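Local structure of leucyl-trna synthetase (5FOF) at residues I49-R52 with N53-L56; E65-N68 with E69-S73; D129-I132 with D133-N137. The protein charges tRNA(Leu) with leucine at the expense of ATP, this fragment being its editing domain, which in the family removes wrongly attached amino acids by hydrolysis. All blocks are in the same frame, centred on the assembly; numbering follows the deposited sequence.

Contact 1: I49-R52 with N53-L56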
# COMPACT_ATOMS: atom_id res chain seq x y z
N ILE A 49 10.33 0.84 16.67
CA ILE A 49 10.20 2.07 15.86
C ILE A 49 9.35 3.10 16.60
O ILE A 49 9.68 4.28 16.61
CB ILE A 49 9.65 1.77 14.43
CG1 ILE A 49 10.69 1.02 13.60
CG2 ILE A 49 9.23 3.03 13.67
CD1 ILE A 49 10.09 0.16 12.50
N TYR A 50 8.26 2.67 17.21
CA TYR A 50 7.40 3.58 17.94
C TYR A 50 8.12 4.26 19.12
O TYR A 50 7.93 5.46 19.32
CB TYR A 50 6.13 2.86 18.40
CG TYR A 50 5.23 3.70 19.28
CD1 TYR A 50 4.24 4.52 18.72
CD2 TYR A 50 5.36 3.68 20.67
CE1 TYR A 50 3.41 5.28 19.54
CE2 TYR A 50 4.53 4.44 21.49
CZ TYR A 50 3.56 5.24 20.92
OH TYR A 50 2.75 5.97 21.72
N LEU A 51 8.92 3.50 19.88
CA LEU A 51 9.64 4.02 21.06
C LEU A 51 10.70 5.01 20.67
O LEU A 51 10.82 6.07 21.29
CB LEU A 51 10.33 2.90 21.85
CG LEU A 51 9.46 1.85 22.53
CD1 LEU A 51 10.37 0.82 23.18
CD2 LEU A 51 8.51 2.47 23.54
N ARG A 52 11.47 4.67 19.65
CA ARG A 52 12.46 5.58 19.10
C ARG A 52 11.81 6.90 18.66
O ARG A 52 12.31 7.97 18.99
CB ARG A 52 13.21 4.93 17.95
CG ARG A 52 14.40 5.73 17.43
CD ARG A 52 14.85 5.24 16.07
NE ARG A 52 15.12 3.79 16.05
CZ ARG A 52 14.53 2.88 15.26
NH1 ARG A 52 13.61 3.22 14.37
NH2 ARG A 52 14.89 1.60 15.37
N ASN A 53 10.69 6.84 17.94
CA ASN A 53 10.04 8.06 17.43
C ASN A 53 9.08 8.75 18.42
O ASN A 53 8.63 9.87 18.17
CB ASN A 53 9.37 7.82 16.07
CG ASN A 53 10.38 7.79 14.92
OD1 ASN A 53 10.64 8.82 14.29
ND2 ASN A 53 10.97 6.62 14.66
N LYS A 54 8.79 8.08 19.54
CA LYS A 54 8.13 8.70 20.70
C LYS A 54 8.97 9.86 21.25
O LYS A 54 8.47 10.98 21.39
CB LYS A 54 7.88 7.66 21.80
CG LYS A 54 7.11 8.17 23.01
CD LYS A 54 6.12 7.13 23.56
CE LYS A 54 6.80 5.92 24.20
NZ LYS A 54 6.81 5.96 25.69
N LYS A 55 10.24 9.57 21.54
CA LYS A 55 11.23 10.56 22.04
C LYS A 55 11.17 11.95 21.37
O LYS A 55 11.19 12.97 22.06
CB LYS A 55 12.65 9.99 21.93
CG LYS A 55 13.01 8.99 23.02
CD LYS A 55 13.75 7.77 22.49
CE LYS A 55 15.10 8.11 21.87
NZ LYS A 55 15.76 6.87 21.35
N LEU A 56 11.07 11.97 20.04
CA LEU A 56 11.00 13.22 19.28
C LEU A 56 9.56 13.73 19.22
O LEU A 56 8.85 13.76 20.23
CB LEU A 56 11.54 13.02 17.86
CG LEU A 56 12.97 12.47 17.73
CD1 LEU A 56 13.26 12.11 16.27
CD2 LEU A 56 14.01 13.45 18.26
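Lys54 folds back along its own helix and brings its methylene chain against Tyr50 and Leu51, one turn earlier. Its CB starts close to the backbone, 3.3 Å from Tyr50 O, in the notch between the carbonyls of Tyr50 and Leu51. CG, anti to the backbone N (chi1 -176°), leads outward, and the bends at chi2 and chi3 turn the chain back toward the tyrosine. CD comes to 3.7 Å from Tyr50 CE2, approaching the ring at a slant near its hydroxyl-bearing end. CE stays within packing distance of the same ring carbon and also meets Leu51 CD2 at 3.9 Å. The lysine thus slants across the tyrosine and runs alongside the leucine, and its methylene stem supplies the apolar contact. Below it the helix is pinned by Lys54 N, 2.8 Å from Tyr50 O, although an N-H...O angle of 131° shows the bond to be bent; a weak second one goes to Leu51 O.

Asn53 illustrates another use of the i to i+4 spacing. Ile49 O receives the regular helical bond from Asn53 N at 3.1 Å, and Asn53 ND2 adds a weak one at 3.3 Å to that same Ile49 O. Glu178 ties this amide to Arg52, accepting a hydrogen bond from Asn53 ND2 and forming a salt bridge with Arg52 NH1, while Glu48 pairs with Arg52 NH2. The contact forms the C-terminal part of helix 43-55, which rests on strand 170-175 through Tyr50 and Asn53 on Met172 and Asn53 on Ile174, with Ile49 against Leu182 in a loop.

Contact 2: E65-N68 with E69-S73; sequences ENVN and ENFFS
Asn68 O is approached by two amides of the helix that starts just after it, Phe71 N and Phe72 N. The bond from Phe72 N to Asn68 O is long and weak at 3.3 Å, yet almost straight (172°), as befits the first i to i+4 link of a helix. Phe71 N reaches Asn68 O at a poorer angle, 127°, and that bond is weak too. Phe72 CD2 also lies 3.3 Å from Asn68 O, so a ring carbon also packs against this oxygen. Asn68 occupies the N-cap position, but its side chain makes no capping bond.

Val67 shows how a residue ahead of a helix can pack onto the first turn. It is the centre of an inverse gamma turn, marked by a weak bond of 2.9 Å from Asn68 N to Asn66 O. Its CG1, anti to the backbone N (chi1 178°), is directed at the two aromatic rings together: it meets Phe72 CE2 at 3.5 Å and Phe71 CD2 at 3.9 Å. The phenylalanines touch each other as well, Phe71 CD2 standing over the centre of the Phe72 ring. One turn on, Ser73 OG donates to Asn70 O at 2.7 Å, arriving from above the carbonyl plane. The short helix 69-74 lies against helix 43-55, where Phe46 meets Phe72 edge-to-face and Glu69 touches Lys44 and Tyr47; Val67 and Phe71 both settle on Leu171 of strand 170-175.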
# COMPACT_ATOMS: atom_id res chain seq x y z
N GLU A 65 1.00 6.74 26.65
CA GLU A 65 1.50 6.19 27.92
C GLU A 65 1.05 4.74 28.08
O GLU A 65 1.87 3.83 28.24
CB GLU A 65 1.01 7.03 29.10
CG GLU A 65 1.54 8.46 29.11
CD GLU A 65 0.76 9.38 30.02
OE1 GLU A 65 0.47 8.98 31.16
OE2 GLU A 65 0.43 10.51 29.59
N ASN A 66 -0.27 4.54 27.99
CA ASN A 66 -0.86 3.19 27.92
C ASN A 66 -0.73 2.55 26.52
O ASN A 66 -1.10 1.38 26.33
CB ASN A 66 -2.34 3.25 28.32
CG ASN A 66 -2.54 3.82 29.71
OD1 ASN A 66 -1.81 3.48 30.64
ND2 ASN A 66 -3.53 4.69 29.86
N VAL A 67 -0.23 3.32 25.55
CA VAL A 67 0.14 2.78 24.25
C VAL A 67 1.47 2.02 24.42
O VAL A 67 2.54 2.53 24.10
CB VAL A 67 0.20 3.90 23.17
CG1 VAL A 67 0.64 3.35 21.83
CG2 VAL A 67 -1.17 4.56 23.04
N ASN A 68 1.35 0.79 24.93
CA ASN A 68 2.45 -0.11 25.30
C ASN A 68 2.81 -1.10 24.21
O ASN A 68 2.13 -1.20 23.19
CB ASN A 68 2.03 -1.02 26.47
CG ASN A 68 1.52 -0.27 27.67
OD1 ASN A 68 2.15 0.69 28.14
ND2 ASN A 68 0.39 -0.72 28.20
N GLU A 69 3.82 -1.91 24.49
CA GLU A 69 3.99 -3.18 23.81
C GLU A 69 2.74 -4.08 23.86
O GLU A 69 2.39 -4.73 22.87
CB GLU A 69 5.13 -3.96 24.45
CG GLU A 69 5.38 -5.29 23.76
CD GLU A 69 6.60 -5.96 24.30
OE1 GLU A 69 6.53 -6.44 25.44
OE2 GLU A 69 7.60 -6.01 23.58
N ASN A 70 2.11 -4.14 25.03
CA ASN A 70 0.88 -4.92 25.22
C ASN A 70 -0.30 -4.45 24.34
O ASN A 70 -1.15 -5.26 23.96
CB ASN A 70 0.49 -4.94 26.72
CG ASN A 70 -0.59 -5.96 27.03
OD1 ASN A 70 -0.45 -7.13 26.70
ND2 ASN A 70 -1.67 -5.51 27.66
N PHE A 71 -0.35 -3.16 24.04
CA PHE A 71 -1.36 -2.57 23.15
C PHE A 71 -1.15 -3.05 21.70
O PHE A 71 -2.06 -3.59 21.08
CB PHE A 71 -1.29 -1.04 23.27
CG PHE A 71 -2.13 -0.28 22.29
CD1 PHE A 71 -3.46 -0.01 22.55
CD2 PHE A 71 -1.55 0.25 21.12
CE1 PHE A 71 -4.22 0.73 21.65
CE2 PHE A 71 -2.30 0.99 20.23
CZ PHE A 71 -3.64 1.23 20.50
N PHE A 72 0.06 -2.87 21.19
CA PHE A 72 0.41 -3.35 19.86
C PHE A 72 0.40 -4.87 19.67
O PHE A 72 0.31 -5.33 18.53
CB PHE A 72 1.74 -2.75 19.41
CG PHE A 72 1.65 -1.27 19.13
CD1 PHE A 72 0.91 -0.80 18.05
CD2 PHE A 72 2.26 -0.36 19.98
CE1 PHE A 72 0.79 0.56 17.81
CE2 PHE A 72 2.15 1.01 19.74
CZ PHE A 72 1.41 1.47 18.65
N SER A 73 0.47 -5.65 20.75
CA SER A 73 0.27 -7.11 20.67
C SER A 73 -1.19 -7.48 20.40
O SER A 73 -1.45 -8.46 19.73
CB SER A 73 0.76 -7.82 21.94
OG SER A 73 -0.07 -7.54 23.05

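Contact 3: D129-I132 with D133-N137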
# COMPACT_ATOMS: atom_id res chain seq x y z
N ASP A 129 -11.16 6.49 24.40
CA ASP A 129 -11.36 5.13 24.96
C ASP A 129 -12.22 4.24 24.08
O ASP A 129 -11.86 3.09 23.83
CB ASP A 129 -11.95 5.18 26.38
CG ASP A 129 -10.95 5.65 27.43
OD1 ASP A 129 -9.72 5.45 27.25
OD2 ASP A 129 -11.40 6.22 28.45
N GLU A 130 -13.35 4.76 23.60
CA GLU A 130 -14.23 3.99 22.69
C GLU A 130 -13.51 3.53 21.41
O GLU A 130 -13.73 2.40 20.96
CB GLU A 130 -15.44 4.82 22.27
CG GLU A 130 -16.46 5.06 23.38
CD GLU A 130 -17.47 6.14 23.02
OE1 GLU A 130 -17.11 7.08 22.29
OE2 GLU A 130 -18.63 6.04 23.46
N ILE A 131 -12.67 4.40 20.86
CA ILE A 131 -11.82 4.06 19.70
C ILE A 131 -10.90 2.90 20.05
O ILE A 131 -10.81 1.94 19.29
CB ILE A 131 -10.97 5.26 19.23
CG1 ILE A 131 -11.87 6.34 18.63
CG2 ILE A 131 -9.93 4.83 18.19
CD1 ILE A 131 -11.14 7.58 18.17
N ILE A 132 -10.21 3.01 21.18
CA ILE A 132 -9.27 1.97 21.62
C ILE A 132 -9.96 0.61 21.83
O ILE A 132 -9.36 -0.43 21.54
CB ILE A 132 -8.43 2.43 22.84
CG1 ILE A 132 -7.45 3.51 22.37
CG2 ILE A 132 -7.66 1.26 23.47
CD1 ILE A 132 -6.65 4.18 23.47
N ASP A 133 -11.22 0.61 22.29
CA ASP A 133 -11.99 -0.64 22.39
C ASP A 133 -12.34 -1.19 21.01
O ASP A 133 -11.92 -2.29 20.66
CB ASP A 133 -13.30 -0.46 23.20
CG ASP A 133 -13.07 -0.42 24.70
OD1 ASP A 133 -11.99 -0.86 25.18
OD2 ASP A 133 -13.97 0.05 25.41
N SER A 134 -13.07 -0.41 20.22
CA SER A 134 -13.71 -0.91 19.00
C SER A 134 -12.79 -1.15 17.78
O SER A 134 -13.24 -1.75 16.80
CB SER A 134 -14.86 0.02 18.60
OG SER A 134 -14.47 1.38 18.66
N CYS A 135 -11.54 -0.69 17.84
CA CYS A 135 -10.64 -0.79 16.68
C CYS A 135 -9.59 -1.84 16.94
O CYS A 135 -8.73 -1.66 17.80
CB CYS A 135 -9.96 0.56 16.41
SG CYS A 135 -11.11 1.84 15.90
N GLU A 136 -9.66 -2.93 16.17
CA GLU A 136 -8.71 -4.04 16.29
C GLU A 136 -7.47 -3.86 15.43
O GLU A 136 -6.55 -4.65 15.54
CB GLU A 136 -9.40 -5.39 15.98
CG GLU A 136 -10.19 -5.99 17.16
CD GLU A 136 -9.32 -6.59 18.30
OE1 GLU A 136 -8.90 -7.77 18.17
OE2 GLU A 136 -9.07 -5.89 19.33
N ASN A 137 -7.44 -2.81 14.61
CA ASN A 137 -6.40 -2.62 13.61
C ASN A 137 -5.73 -1.27 13.78
O ASN A 137 -6.40 -0.26 13.96
CB ASN A 137 -7.01 -2.70 12.21
CG ASN A 137 -7.32 -4.13 11.78
OD1 ASN A 137 -7.19 -5.07 12.55
ND2 ASN A 137 -7.74 -4.28 10.52
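The C-terminal end of helix 128-134, where the chain leaves helical geometry at Cys135 and heads into strand 137-141, brings Ser134 back onto Glu130. Glu130 O is gripped twice by this one residue. Ser134 N gives the ordinary helical bond to Glu130 O, 3.0 Å long and nearly straight at 172°, and Ser134 OG donates to Glu130 O at 2.6 Å. The two donors come from opposite faces of the carbonyl plane. A chi1 of 47° sets the hydroxyl between the backbone N and the carbonyl carbon, which turns OG toward the preceding turn; a serine hydroxyl returning to the carbonyl four residues earlier is a familiar arrangement in helices.

One residue farther along, the helix ends. Cys135 N still reaches Ile131 O at 3.1 Å, but weakly, and Cys135 SG packs on Ile131 CG2 at 3.9 Å, so that sulfur and methyl pack together where both residues are buried. Lys75 NZ donates hydrogen bonds to Ile132 O and Cys135 O. Ile131, Ile132 and Cys135 all pack on Leu107 of strand 102-108, and the chain continues into strand 137-141, which lies between strand 102-108, antiparallel to it, and strand 76-83, parallel to it.

The three contacts follow one another along the chain, each ending before the next begins. Contacts 1 and 2 sit on consecutive helices, 43-55 and 69-74, with centres about 13 Å apart, and Tyr50 joins them: its OH is 3.4 Å from Val67 CG1, and its ring meets that of Phe72 with planes at about 55°. Contact 3 lies on helix 128-134, its centre again about 13 Å from that of contact 2, which it touches through Phe71 CE1 and Ile132 CG2. Contacts 1 and 3 stay apart, about 10 Å between nearest atoms. Contact 2 is therefore the middle member of a row of helical segments packed beside the mixed sheet of the editing domain.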